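Local coordinates for succinylglutamate desuccinylase (Chromobacterium violaceum, PDB 1YW4), which probably hydrolyses N-succinylglutamate to succinate and glutamate with the help of one zinc ion per subunit, the last step of arginine breakdown by the AST pathway, at residues A[142-147]-A[207-212]; A[161-166]-A[188-193]; A[176-181]-A[248-253]; A[303-308]-A[325-330]. All blocks are in the same frame, centred on the assembly; numbering follows the deposited sequence.

In the fold
Following the chain, the first segment to take part is on strand 143-151, and interaction 1 closes a loop of 59 residues by pairing it with strand 209-215. Nested inside that loop, interaction 2 joins strands 160-163 and 187-190; Ile162 N meets Thr212 O, so the two parallel pairs adjoin through the antiparallel neighbours 209-215 and 160-163 in the catalytic domain. Helix 174-181, between the two strands of interaction 2, packs on interaction 1 through Gln176 and Trp179. Interaction 3 ties this helix to the 248-253 loop and crosses both earlier contacts along the chain. Interaction 4 follows in series, closing a hairpin in the barrel-sandwich hybrid domain, with Val325 and Ala328 packed against Leu189 and Leu190.

Interaction 1: residues A[142-147]-A[207-212]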
loop_
_atom_site.group_PDB
_atom_site.type_symbol
_atom_site.label_atom_id
_atom_site.label_comp_id
_atom_site.label_asym_id
_atom_site.label_seq_id
_atom_site.Cartn_x
_atom_site.Cartn_y
_atom_site.Cartn_z
ATOM N N ARG A 142 21.317 -18.852 -11.647
ATOM C CA ARG A 142 20.271 -17.839 -11.707
ATOM C C ARG A 142 19.545 -17.826 -13.056
ATOM O O ARG A 142 20.125 -18.145 -14.092
ATOM C CB ARG A 142 20.864 -16.458 -11.431
ATOM C CG ARG A 142 21.503 -16.298 -10.057
ATOM C CD ARG A 142 21.883 -14.848 -9.810
ATOM N NE ARG A 142 22.869 -14.363 -10.770
ATOM C CZ ARG A 142 23.184 -13.081 -10.935
ATOM N NH1 ARG A 142 22.590 -12.147 -10.207
ATOM N NH2 ARG A 142 24.093 -12.729 -11.830
ATOM N N LYS A 143 18.265 -17.472 -13.020
ATOM C CA LYS A 143 17.437 -17.368 -14.220
ATOM C C LYS A 143 16.976 -15.909 -14.326
ATOM O O LYS A 143 16.106 -15.465 -13.575
ATOM C CB LYS A 143 16.244 -18.319 -14.114
ATOM C CG LYS A 143 16.645 -19.790 -14.195
ATOM C CD LYS A 143 15.458 -20.722 -14.038
ATOM C CE LYS A 143 14.844 -20.607 -12.662
ATOM N NZ LYS A 143 15.831 -20.949 -11.596
ATOM N N LEU A 144 17.570 -15.173 -15.263
ATOM C CA LEU A 144 17.270 -13.757 -15.438
ATOM C C LEU A 144 16.727 -13.398 -16.818
ATOM O O LEU A 144 17.295 -13.777 -17.838
ATOM C CB LEU A 144 18.537 -12.940 -15.170
ATOM C CG LEU A 144 19.242 -13.171 -13.830
ATOM C CD1 LEU A 144 20.588 -12.448 -13.832
ATOM C CD2 LEU A 144 18.370 -12.674 -12.699
ATOM N N HIS A 145 15.636 -12.644 -16.826
ATOM C CA HIS A 145 14.991 -12.216 -18.057
ATOM C C HIS A 145 14.681 -10.723 -18.062
ATOM O O HIS A 145 13.948 -10.234 -17.207
ATOM C CB HIS A 145 13.692 -12.994 -18.261
ATOM C CG HIS A 145 12.907 -12.550 -19.455
ATOM N ND1 HIS A 145 13.489 -11.926 -20.538
ATOM C CD2 HIS A 145 11.593 -12.671 -19.753
ATOM C CE1 HIS A 145 12.566 -11.686 -21.452
ATOM N NE2 HIS A 145 11.408 -12.128 -21.000
ATOM N N TYR A 146 15.249 -10.004 -19.020
ATOM C CA TYR A 146 14.994 -8.580 -19.135
ATOM C C TYR A 146 14.389 -8.375 -20.508
ATOM O O TYR A 146 15.020 -8.635 -21.539
ATOM C CB TYR A 146 16.287 -7.775 -18.999
ATOM C CG TYR A 146 17.019 -8.064 -17.708
ATOM C CD1 TYR A 146 16.493 -7.663 -16.477
ATOM C CD2 TYR A 146 18.206 -8.791 -17.717
ATOM C CE1 TYR A 146 17.136 -7.987 -15.279
ATOM C CE2 TYR A 146 18.859 -9.121 -16.533
ATOM C CZ TYR A 146 18.320 -8.719 -15.321
ATOM O OH TYR A 146 18.959 -9.062 -14.150
ATOM N N ASP A 147 13.126 -7.970 -20.501
ATOM C CA ASP A 147 12.411 -7.704 -21.730
ATOM C C ASP A 147 12.570 -6.190 -21.889
ATOM O O ASP A 147 12.020 -5.408 -21.115
ATOM C CB ASP A 147 10.948 -8.123 -21.585
ATOM C CG ASP A 147 10.176 -7.953 -22.868
ATOM O OD1 ASP A 147 10.814 -8.064 -23.945
ATOM O OD2 ASP A 147 8.949 -7.716 -22.798
ATOM N N GLU A 207 9.382 -19.518 -13.680
ATOM C CA GLU A 207 9.742 -19.061 -12.346
ATOM C C GLU A 207 11.118 -18.407 -12.321
ATOM O O GLU A 207 11.972 -18.746 -11.509
ATOM C CB GLU A 207 9.649 -20.206 -11.316
ATOM C CG GLU A 207 10.540 -21.399 -11.566
ATOM C CD GLU A 207 10.328 -22.519 -10.550
ATOM O OE1 GLU A 207 11.135 -23.471 -10.548
ATOM O OE2 GLU A 207 9.356 -22.449 -9.761
ATOM N N ALA A 208 11.328 -17.456 -13.225
ATOM C CA ALA A 208 12.600 -16.751 -13.277
ATOM C C ALA A 208 12.415 -15.322 -12.794
ATOM O O ALA A 208 11.290 -14.864 -12.595
ATOM C CB ALA A 208 13.149 -16.759 -14.696
ATOM N N ASP A 209 13.524 -14.627 -12.579
ATOM C CA ASP A 209 13.469 -13.236 -12.154
ATOM C C ASP A 209 13.377 -12.439 -13.443
ATOM O O ASP A 209 14.380 -12.157 -14.087
ATOM C CB ASP A 209 14.724 -12.881 -11.368
ATOM C CG ASP A 209 14.815 -13.658 -10.072
ATOM O OD1 ASP A 209 13.871 -13.566 -9.266
ATOM O OD2 ASP A 209 15.817 -14.364 -9.866
ATOM N N ALA A 210 12.152 -12.100 -13.817
ATOM C CA ALA A 210 11.901 -11.395 -15.065
ATOM C C ALA A 210 11.348 -9.989 -14.871
ATOM O O ALA A 210 10.566 -9.738 -13.955
ATOM C CB ALA A 210 10.943 -12.224 -15.910
ATOM N N PHE A 211 11.759 -9.077 -15.743
ATOM C CA PHE A 211 11.289 -7.705 -15.663
ATOM C C PHE A 211 11.078 -7.109 -17.056
ATOM O O PHE A 211 11.724 -7.512 -18.019
ATOM C CB PHE A 211 12.307 -6.826 -14.914
ATOM C CG PHE A 211 12.825 -7.434 -13.634
ATOM C CD1 PHE A 211 13.886 -8.330 -13.653
ATOM C CD2 PHE A 211 12.237 -7.124 -12.413
ATOM C CE1 PHE A 211 14.357 -8.915 -12.476
ATOM C CE2 PHE A 211 12.701 -7.706 -11.226
ATOM C CZ PHE A 211 13.764 -8.603 -11.265
ATOM N N THR A 212 10.152 -6.165 -17.156
ATOM C CA THR A 212 9.921 -5.454 -18.406
ATOM C C THR A 212 10.667 -4.147 -18.117
ATOM O O THR A 212 10.422 -3.514 -17.081
ATOM C CB THR A 212 8.420 -5.127 -18.637
ATOM O OG1 THR A 212 7.669 -6.338 -18.789
ATOM C CG2 THR A 212 8.251 -4.271 -19.881
HETATM O O HOH W 1 17.100 -16.503 -10.342
HETATM O O HOH W 2 13.698 -22.133 -10.234
HETATM O O HOH W 3 7.310 -8.133 -20.841
#
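Tyr146 lays the CE1 corner of its ring against CD1 of Phe211, 3.7 Å away. The rings, planes 13° apart, meet rim to rim with neither over the other's face. Both residues point to the same face of the sheet, and with CG anti to the carbonyl carbon in each (chi1 -56° in Tyr146) the rings lie side by side, against helix 174-181, where Gln176 takes the Tyr146 hydroxyl. On that face too, CD2 of Leu144 touches CB of Asp209. On the other, Ala210 CB lies 3.7 Å from His145 CB and also approaches the imidazole, whose ND1 bonds Leu50 O. Beneath these side chains run four backbone hydrogen bonds, from Asp209 N to Lys143 O (2.9 Å) through to Asp147 N to Phe211 O (2.9 Å, 176° at the hydrogen). Waters extend the grip: one links Lys143 N to Asp209 OD2, another Lys143 NZ to Glu207 OE1, and a third Asp147 OD2 to Thr212 OG1, which also bonds Ser199 OG. Asp147 OD2 also bonds NE2 of His149, a zinc ligand, and so helps position it from the second shell. Two neighbouring parallel strands leading to the metal at their C-terminal ends suit the zinc-exopeptidase-like catalytic fold.

Interaction 2: residues A[161-166]-A[188-193]; sequences AIYPFL and VLLHTQ
Tyr163 N gives the shortest bond here, 2.6 Å to Leu189 O and almost straight at 176°. It belongs to a parallel strand pair of the catalytic domain, in which Leu189 N bonds Ala161 O and His191 N reaches Tyr163 O at 2.7 Å. Side by side on one face, Ile162 CD1 rests on CD2 and CB of Leu189. The other methyl, Ile162 CG2, sits over the His191 ring, a CH-pi contact 3.7 Å from the ring centroid. On the opposite face Tyr163 CB meets Leu190 CD2, while its hydroxyl bonds Lys173 N and its ring packs edge-to-face with Phe211. Beyond the strands, one water bonds Phe165 N, Gln193 O and His191 ND1, linking the two loops that follow the strands. Phe165 also packs on Thr302 of the second subunit. With CG anti to the backbone N (chi1 179°), its ring lies against the peptide that joins Thr192 and Gln193, with Thr192 O 3.5 Å above the ring plane and over its centre.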
loop_
_atom_site.group_PDB
_atom_site.type_symbol
_atom_site.label_atom_id
_atom_site.label_comp_id
_atom_site.label_asym_id
_atom_site.label_seq_id
_atom_site.Cartn_x
_atom_site.Cartn_y
_atom_site.Cartn_z
ATOM N N ALA A 161 11.029 0.121 -14.491
ATOM C CA ALA A 161 10.791 -1.295 -14.691
ATOM C C ALA A 161 9.413 -1.702 -14.203
ATOM O O ALA A 161 8.818 -1.045 -13.350
ATOM C CB ALA A 161 11.859 -2.109 -13.967
ATOM N N ILE A 162 8.921 -2.799 -14.765
ATOM C CA ILE A 162 7.636 -3.360 -14.389
ATOM C C ILE A 162 7.950 -4.726 -13.799
ATOM O O ILE A 162 8.573 -5.559 -14.462
ATOM C CB ILE A 162 6.719 -3.576 -15.607
ATOM C CG1 ILE A 162 6.642 -2.296 -16.448
ATOM C CG2 ILE A 162 5.350 -4.024 -15.135
ATOM C CD1 ILE A 162 6.117 -1.083 -15.716
ATOM N N TYR A 163 7.542 -4.944 -12.553
ATOM C CA TYR A 163 7.779 -6.212 -11.866
ATOM C C TYR A 163 6.503 -7.040 -11.964
ATOM O O TYR A 163 5.467 -6.676 -11.407
ATOM C CB TYR A 163 8.128 -5.948 -10.395
ATOM C CG TYR A 163 9.042 -6.974 -9.743
ATOM C CD1 TYR A 163 10.054 -6.565 -8.873
ATOM C CD2 TYR A 163 8.884 -8.345 -9.969
ATOM C CE1 TYR A 163 10.890 -7.487 -8.242
ATOM C CE2 TYR A 163 9.717 -9.281 -9.339
ATOM C CZ TYR A 163 10.716 -8.842 -8.480
ATOM O OH TYR A 163 11.544 -9.744 -7.856
ATOM N N PRO A 164 6.561 -8.168 -12.685
ATOM C CA PRO A 164 5.402 -9.047 -12.857
ATOM C C PRO A 164 4.761 -9.504 -11.553
ATOM O O PRO A 164 5.410 -9.554 -10.503
ATOM C CB PRO A 164 5.970 -10.212 -13.671
ATOM C CG PRO A 164 7.415 -10.234 -13.276
ATOM C CD PRO A 164 7.761 -8.768 -13.285
ATOM N N PHE A 165 3.474 -9.828 -11.629
ATOM C CA PHE A 165 2.733 -10.298 -10.467
ATOM C C PHE A 165 3.363 -11.593 -9.953
ATOM O O PHE A 165 3.500 -12.563 -10.698
ATOM C CB PHE A 165 1.269 -10.554 -10.839
ATOM C CG PHE A 165 0.433 -11.076 -9.698
ATOM C CD1 PHE A 165 -0.593 -11.991 -9.935
ATOM C CD2 PHE A 165 0.671 -10.659 -8.388
ATOM C CE1 PHE A 165 -1.371 -12.488 -8.887
ATOM C CE2 PHE A 165 -0.101 -11.147 -7.331
ATOM C CZ PHE A 165 -1.125 -12.067 -7.583
ATOM N N LEU A 166 3.748 -11.601 -8.680
ATOM C CA LEU A 166 4.356 -12.779 -8.062
ATOM C C LEU A 166 3.336 -13.486 -7.172
ATOM O O LEU A 166 2.875 -12.922 -6.178
ATOM C CB LEU A 166 5.568 -12.365 -7.220
ATOM C CG LEU A 166 6.732 -11.680 -7.939
ATOM C CD1 LEU A 166 7.785 -11.270 -6.924
ATOM C CD2 LEU A 166 7.331 -12.621 -8.974
ATOM N N VAL A 188 9.966 1.482 -10.067
ATOM C CA VAL A 188 9.491 0.137 -10.370
ATOM C C VAL A 188 7.997 -0.004 -10.093
ATOM O O VAL A 188 7.508 0.384 -9.033
ATOM C CB VAL A 188 10.239 -0.931 -9.537
ATOM C CG1 VAL A 188 9.796 -2.326 -9.969
ATOM C CG2 VAL A 188 11.733 -0.774 -9.705
ATOM N N LEU A 189 7.269 -0.531 -11.071
ATOM C CA LEU A 189 5.839 -0.763 -10.916
ATOM C C LEU A 189 5.693 -2.253 -10.599
ATOM O O LEU A 189 6.193 -3.099 -11.340
ATOM C CB LEU A 189 5.088 -0.433 -12.211
ATOM C CG LEU A 189 3.606 -0.821 -12.245
ATOM C CD1 LEU A 189 2.818 0.067 -11.287
ATOM C CD2 LEU A 189 3.062 -0.666 -13.663
ATOM N N LEU A 190 5.029 -2.565 -9.492
ATOM C CA LEU A 190 4.817 -3.952 -9.084
ATOM C C LEU A 190 3.404 -4.361 -9.490
ATOM O O LEU A 190 2.422 -3.792 -9.004
ATOM C CB LEU A 190 4.967 -4.079 -7.566
ATOM C CG LEU A 190 6.096 -3.281 -6.889
ATOM C CD1 LEU A 190 5.895 -3.319 -5.372
ATOM C CD2 LEU A 190 7.454 -3.846 -7.269
ATOM N N HIS A 191 3.303 -5.338 -10.389
ATOM C CA HIS A 191 2.005 -5.821 -10.853
ATOM C C HIS A 191 1.306 -6.607 -9.752
ATOM O O HIS A 191 1.917 -7.446 -9.095
ATOM C CB HIS A 191 2.178 -6.700 -12.093
ATOM C CG HIS A 191 2.070 -5.950 -13.385
ATOM N ND1 HIS A 191 2.351 -6.524 -14.605
ATOM C CD2 HIS A 191 1.683 -4.678 -13.648
ATOM C CE1 HIS A 191 2.141 -5.641 -15.565
ATOM N NE2 HIS A 191 1.735 -4.513 -15.012
ATOM N N THR A 192 0.019 -6.333 -9.558
ATOM C CA THR A 192 -0.751 -7.009 -8.521
ATOM C C THR A 192 -1.696 -8.058 -9.088
ATOM O O THR A 192 -2.460 -8.686 -8.356
ATOM C CB THR A 192 -1.556 -5.998 -7.685
ATOM O OG1 THR A 192 -2.264 -5.111 -8.557
ATOM C CG2 THR A 192 -0.629 -5.192 -6.796
ATOM N N GLN A 193 -1.637 -8.243 -10.403
ATOM C CA GLN A 193 -2.473 -9.228 -11.076
ATOM C C GLN A 193 -1.723 -9.794 -12.279
ATOM O O GLN A 193 -0.838 -9.139 -12.833
ATOM C CB GLN A 193 -3.792 -8.597 -11.541
ATOM C CG GLN A 193 -4.733 -8.159 -10.414
ATOM C CD GLN A 193 -4.548 -6.706 -10.007
ATOM O OE1 GLN A 193 -5.157 -6.237 -9.040
ATOM N NE2 GLN A 193 -3.715 -5.982 -10.747
HETATM O O HOH W 4 4.635 -7.831 -8.465
HETATM O O HOH W 5 1.885 -9.695 -14.184
#

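Interaction 3: residues A[176-181]-A[248-253]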
loop_
_atom_site.group_PDB
_atom_site.type_symbol
_atom_site.label_atom_id
_atom_site.label_comp_id
_atom_site.label_asym_id
_atom_site.label_seq_id
_atom_site.Cartn_x
_atom_site.Cartn_y
_atom_site.Cartn_z
ATOM N N GLN A 176 17.677 -7.861 -7.069
ATOM C CA GLN A 176 17.499 -7.444 -8.456
ATOM C C GLN A 176 17.088 -5.978 -8.519
ATOM O O GLN A 176 17.462 -5.258 -9.444
ATOM C CB GLN A 176 16.456 -8.320 -9.150
ATOM C CG GLN A 176 17.025 -9.633 -9.668
ATOM C CD GLN A 176 18.052 -9.415 -10.767
ATOM O OE1 GLN A 176 17.733 -8.877 -11.833
ATOM N NE2 GLN A 176 19.291 -9.827 -10.516
ATOM N N LEU A 177 16.311 -5.539 -7.536
ATOM C CA LEU A 177 15.891 -4.146 -7.488
ATOM C C LEU A 177 17.141 -3.291 -7.358
ATOM O O LEU A 177 17.212 -2.182 -7.887
ATOM C CB LEU A 177 14.966 -3.906 -6.291
ATOM C CG LEU A 177 13.550 -4.457 -6.441
ATOM C CD1 LEU A 177 12.758 -4.243 -5.157
ATOM C CD2 LEU A 177 12.873 -3.765 -7.610
ATOM N N ALA A 178 18.136 -3.821 -6.655
ATOM C CA ALA A 178 19.388 -3.106 -6.460
ATOM C C ALA A 178 20.109 -2.969 -7.794
ATOM O O ALA A 178 20.526 -1.875 -8.177
ATOM C CB ALA A 178 20.260 -3.850 -5.461
ATOM N N TRP A 179 20.242 -4.087 -8.505
ATOM C CA TRP A 179 20.912 -4.100 -9.805
ATOM C C TRP A 179 20.227 -3.131 -10.760
ATOM O O TRP A 179 20.880 -2.430 -11.535
ATOM C CB TRP A 179 20.862 -5.498 -10.411
ATOM C CG TRP A 179 21.664 -5.637 -11.662
ATOM C CD1 TRP A 179 23.003 -5.866 -11.750
ATOM C CD2 TRP A 179 21.173 -5.598 -13.007
ATOM N NE1 TRP A 179 23.381 -5.982 -13.067
ATOM C CE2 TRP A 179 22.276 -5.821 -13.860
ATOM C CE3 TRP A 179 19.908 -5.396 -13.576
ATOM C CZ2 TRP A 179 22.152 -5.853 -15.257
ATOM C CZ3 TRP A 179 19.785 -5.428 -14.965
ATOM C CH2 TRP A 179 20.903 -5.656 -15.788
ATOM N N LEU A 180 18.900 -3.121 -10.717
ATOM C CA LEU A 180 18.121 -2.235 -11.566
ATOM C C LEU A 180 18.402 -0.786 -11.181
ATOM O O LEU A 180 18.634 0.065 -12.047
ATOM C CB LEU A 180 16.627 -2.536 -11.418
ATOM C CG LEU A 180 16.174 -3.898 -11.950
ATOM C CD1 LEU A 180 14.712 -4.137 -11.594
ATOM C CD2 LEU A 180 16.377 -3.944 -13.461
ATOM N N GLN A 181 18.393 -0.517 -9.880
ATOM C CA GLN A 181 18.645 0.830 -9.372
ATOM C C GLN A 181 19.988 1.333 -9.887
ATOM O O GLN A 181 20.059 2.367 -10.549
ATOM C CB GLN A 181 18.652 0.835 -7.841
ATOM C CG GLN A 181 18.685 2.226 -7.234
ATOM C CD GLN A 181 18.840 2.197 -5.730
ATOM O OE1 GLN A 181 18.485 3.153 -5.040
ATOM N NE2 GLN A 181 19.384 1.101 -5.211
ATOM N N PRO A 248 25.827 -3.238 -5.257
ATOM C CA PRO A 248 25.969 -2.294 -4.142
ATOM C C PRO A 248 24.694 -2.076 -3.336
ATOM O O PRO A 248 24.211 -0.950 -3.209
ATOM C CB PRO A 248 26.444 -1.018 -4.835
ATOM C CG PRO A 248 25.773 -1.105 -6.166
ATOM C CD PRO A 248 26.012 -2.546 -6.544
ATOM N N ASP A 249 24.159 -3.164 -2.792
ATOM C CA ASP A 249 22.947 -3.130 -1.986
ATOM C C ASP A 249 21.820 -2.353 -2.666
ATOM O O ASP A 249 21.959 -1.912 -3.807
ATOM C CB ASP A 249 23.247 -2.518 -0.618
ATOM C CG ASP A 249 22.254 -2.951 0.439
ATOM O OD1 ASP A 249 22.378 -2.492 1.593
ATOM O OD2 ASP A 249 21.353 -3.756 0.116
ATOM N N LEU A 250 20.706 -2.189 -1.959
ATOM C CA LEU A 250 19.550 -1.482 -2.502
ATOM C C LEU A 250 18.940 -0.512 -1.499
ATOM O O LEU A 250 18.317 -0.927 -0.521
ATOM C CB LEU A 250 18.490 -2.497 -2.961
ATOM C CG LEU A 250 17.126 -2.048 -3.507
ATOM C CD1 LEU A 250 16.162 -1.804 -2.372
ATOM C CD2 LEU A 250 17.288 -0.811 -4.369
ATOM N N ASP A 251 19.125 0.780 -1.743
ATOM C CA ASP A 251 18.573 1.808 -0.869
ATOM C C ASP A 251 17.155 2.118 -1.329
ATOM O O ASP A 251 16.931 3.024 -2.133
ATOM C CB ASP A 251 19.432 3.075 -0.920
ATOM C CG ASP A 251 18.855 4.204 -0.087
ATOM O OD1 ASP A 251 18.511 3.960 1.092
ATOM O OD2 ASP A 251 18.751 5.335 -0.607
ATOM N N GLU A 252 16.203 1.352 -0.808
ATOM C CA GLU A 252 14.804 1.511 -1.172
ATOM C C GLU A 252 14.282 2.935 -1.027
ATOM O O GLU A 252 13.218 3.263 -1.550
ATOM C CB GLU A 252 13.937 0.545 -0.357
ATOM C CG GLU A 252 13.941 0.780 1.138
ATOM C CD GLU A 252 13.048 -0.207 1.875
ATOM O OE1 GLU A 252 13.371 -1.413 1.889
ATOM O OE2 GLU A 252 12.016 0.220 2.438
ATOM N N ASP A 253 15.032 3.784 -0.330
ATOM C CA ASP A 253 14.623 5.173 -0.140
ATOM C C ASP A 253 14.938 6.007 -1.378
ATOM O O ASP A 253 14.599 7.190 -1.445
ATOM C CB ASP A 253 15.326 5.780 1.080
ATOM C CG ASP A 253 14.959 5.080 2.375
ATOM O OD1 ASP A 253 13.747 4.955 2.660
ATOM O OD2 ASP A 253 15.882 4.659 3.108
#
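Ala178 CB presses against Leu250 CB at 3.3 Å, tighter than ordinary van der Waals contact, with Asp249 O close by at 3.1 Å from the same methyl. The CA atoms of Ala178 and Leu250 are also the nearest across the contact, 4.3 Å apart. Leu250 then spreads over the helix surface. With CG anti to its backbone N (chi1 177°), its branch point lies 4.0 Å from Leu177 CB, and CD2 runs on to meet the carbonyl oxygen of Leu177 and, one turn further along, Gln181 CB. The Gln181 side chain leaves the helix extended and crosses Leu250 on its way toward the Asp251 backbone.

In the next shell, the loop holds its own shape. Leu250 N makes a weak bond of 2.7 Å to Asp249 OD2, and Asp251 is the centre of an inverse gamma turn, closed by a weak bond from Glu252 N to Leu250 O. Glu252 makes two salt bridges, OE1 to Arg174 and OE2 to Arg329 of the second subunit.

The 248-253 loop thus lies along the outside of helix 174-181, between helix 230-241 and strand 257-265 in the chain, while Gln176 and Leu180 of the helix pack on strand 209-215 and Trp179 on helix 230-241.

Interaction 4: residues A[303-308]-A[325-330]; sequences GGEERI and VEPARL
Val325 has CG1 anti to its carbonyl carbon (chi1 -62°), which leaves CG2 in the crowded position between backbone N and carbonyl carbon, and it is this methyl that meets Arg307. The side chains of Val325 and Arg307 share a face of the sheet; Val325 CG2 lies 3.7 Å from Arg307 CB and 3.3 Å from the backbone Arg307 O. With CG anti to its carbonyl carbon (chi1 -59°), the arginine chain runs extended to NE and leads away from Val325, its NH1 bonding Phe282 O. Between the backbones two hydrogen bonds complete the ring of this hydrogen-bonded antiparallel pair: Val325 N to Arg307 O at 2.9 Å, and Arg307 N to Val325 O at 3.0 Å, the latter donor tilted 25° from the carbonyl plane. Val325 O also receives a CA-H contact from Glu306. One residue earlier, Glu305 crosses Pro327 at about a right angle, its CB 3.9 Å from Pro327 CD. Glu306 folds back instead, OE1 accepting weak bonds from Gly303 N and Glu305 N. Val325 packs on Leu189 of the catalytic domain, and Glu326 pairs with Arg259 on strand 257-265. The arrangement is an antiparallel beta hairpin, formed by strands 307-309 and 320-328 within the AstE/AspA barrel-sandwich hybrid domain.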
loop_
_atom_site.group_PDB
_atom_site.type_symbol
_atom_site.label_atom_id
_atom_site.label_comp_id
_atom_site.label_asym_id
_atom_site.label_seq_id
_atom_site.Cartn_x
_atom_site.Cartn_y
_atom_site.Cartn_z
ATOM N N GLY A 303 -4.745 12.058 -2.388
ATOM C CA GLY A 303 -3.861 12.467 -1.312
ATOM C C GLY A 303 -2.545 13.033 -1.815
ATOM O O GLY A 303 -1.575 13.140 -1.065
ATOM N N GLY A 304 -2.510 13.404 -3.090
ATOM C CA GLY A 304 -1.292 13.950 -3.658
ATOM C C GLY A 304 -0.197 12.910 -3.799
ATOM O O GLY A 304 0.970 13.247 -4.019
ATOM N N GLU A 305 -0.568 11.644 -3.670
ATOM C CA GLU A 305 0.391 10.550 -3.790
ATOM C C GLU A 305 0.190 9.738 -5.069
ATOM O O GLU A 305 1.114 9.082 -5.549
ATOM C CB GLU A 305 0.279 9.619 -2.577
ATOM C CG GLU A 305 0.877 10.178 -1.291
ATOM C CD GLU A 305 2.392 10.226 -1.329
ATOM O OE1 GLU A 305 2.947 10.958 -2.180
ATOM O OE2 GLU A 305 3.029 9.525 -0.510
ATOM N N GLU A 306 -1.019 9.787 -5.621
ATOM C CA GLU A 306 -1.318 9.033 -6.826
ATOM C C GLU A 306 -0.695 9.635 -8.090
ATOM O O GLU A 306 -0.374 10.819 -8.137
ATOM C CB GLU A 306 -2.833 8.904 -7.010
ATOM C CG GLU A 306 -3.655 9.174 -5.761
ATOM C CD GLU A 306 -4.075 10.632 -5.661
ATOM O OE1 GLU A 306 -3.230 11.493 -5.302
ATOM O OE2 GLU A 306 -5.259 10.913 -5.966
ATOM N N ARG A 307 -0.510 8.797 -9.104
ATOM C CA ARG A 307 0.063 9.229 -10.371
ATOM C C ARG A 307 -0.685 8.507 -11.486
ATOM O O ARG A 307 -1.210 7.412 -11.285
ATOM C CB ARG A 307 1.556 8.881 -10.435
ATOM C CG ARG A 307 2.405 9.505 -9.332
ATOM C CD ARG A 307 3.811 8.921 -9.332
ATOM N NE ARG A 307 4.686 9.570 -8.356
ATOM C CZ ARG A 307 5.370 10.687 -8.581
ATOM N NH1 ARG A 307 5.290 11.290 -9.762
ATOM N NH2 ARG A 307 6.131 11.204 -7.620
ATOM N N ILE A 308 -0.736 9.123 -12.657
ATOM C CA ILE A 308 -1.424 8.530 -13.794
ATOM C C ILE A 308 -0.409 7.695 -14.574
ATOM O O ILE A 308 0.763 8.065 -14.685
ATOM C CB ILE A 308 -2.032 9.643 -14.700
ATOM C CG1 ILE A 308 -3.011 9.049 -15.719
ATOM C CG2 ILE A 308 -0.920 10.382 -15.410
ATOM C CD1 ILE A 308 -4.161 8.270 -15.093
ATOM N N VAL A 325 -1.948 4.890 -10.178
ATOM C CA VAL A 325 -1.056 4.131 -9.313
ATOM C C VAL A 325 -0.800 4.895 -8.019
ATOM O O VAL A 325 -0.999 6.108 -7.953
ATOM C CB VAL A 325 0.308 3.860 -9.997
ATOM C CG1 VAL A 325 0.111 3.020 -11.250
ATOM C CG2 VAL A 325 0.990 5.180 -10.343
ATOM N N GLU A 326 -0.357 4.162 -7.000
ATOM C CA GLU A 326 -0.041 4.717 -5.684
ATOM C C GLU A 326 1.269 4.113 -5.190
ATOM O O GLU A 326 1.666 3.030 -5.616
ATOM C CB GLU A 326 -1.150 4.376 -4.688
ATOM C CG GLU A 326 -1.356 2.877 -4.521
ATOM C CD GLU A 326 -2.407 2.536 -3.488
ATOM O OE1 GLU A 326 -2.621 1.332 -3.259
ATOM O OE2 GLU A 326 -3.014 3.462 -2.913
ATOM N N PRO A 327 1.952 4.805 -4.270
ATOM C CA PRO A 327 3.223 4.327 -3.716
ATOM C C PRO A 327 3.090 2.911 -3.156
ATOM O O PRO A 327 2.053 2.548 -2.599
ATOM C CB PRO A 327 3.528 5.352 -2.621
ATOM C CG PRO A 327 2.918 6.620 -3.165
ATOM C CD PRO A 327 1.594 6.123 -3.710
ATOM N N ALA A 328 4.137 2.114 -3.318
ATOM C CA ALA A 328 4.139 0.745 -2.823
ATOM C C ALA A 328 5.344 0.556 -1.917
ATOM O O ALA A 328 6.457 0.953 -2.258
ATOM C CB ALA A 328 4.191 -0.247 -3.986
ATOM N N ARG A 329 5.113 -0.045 -0.759
ATOM C CA ARG A 329 6.180 -0.278 0.202
ATOM C C ARG A 329 6.448 -1.772 0.325
ATOM O O ARG A 329 5.522 -2.578 0.278
ATOM C CB ARG A 329 5.782 0.292 1.570
ATOM C CG ARG A 329 5.432 1.783 1.570
ATOM C CD ARG A 329 6.644 2.661 1.288
ATOM N NE ARG A 329 7.685 2.528 2.307
ATOM C CZ ARG A 329 7.569 2.942 3.567
ATOM N NH1 ARG A 329 6.453 3.522 3.985
ATOM N NH2 ARG A 329 8.574 2.772 4.415
ATOM N N LEU A 330 7.719 -2.136 0.459
ATOM C CA LEU A 330 8.106 -3.535 0.620
ATOM C C LEU A 330 7.913 -3.914 2.091
ATOM O O LEU A 330 7.835 -3.041 2.954
ATOM C CB LEU A 330 9.575 -3.727 0.228
ATOM C CG LEU A 330 9.926 -3.678 -1.263
ATOM C CD1 LEU A 330 11.436 -3.621 -1.435
ATOM C CD2 LEU A 330 9.345 -4.903 -1.967
#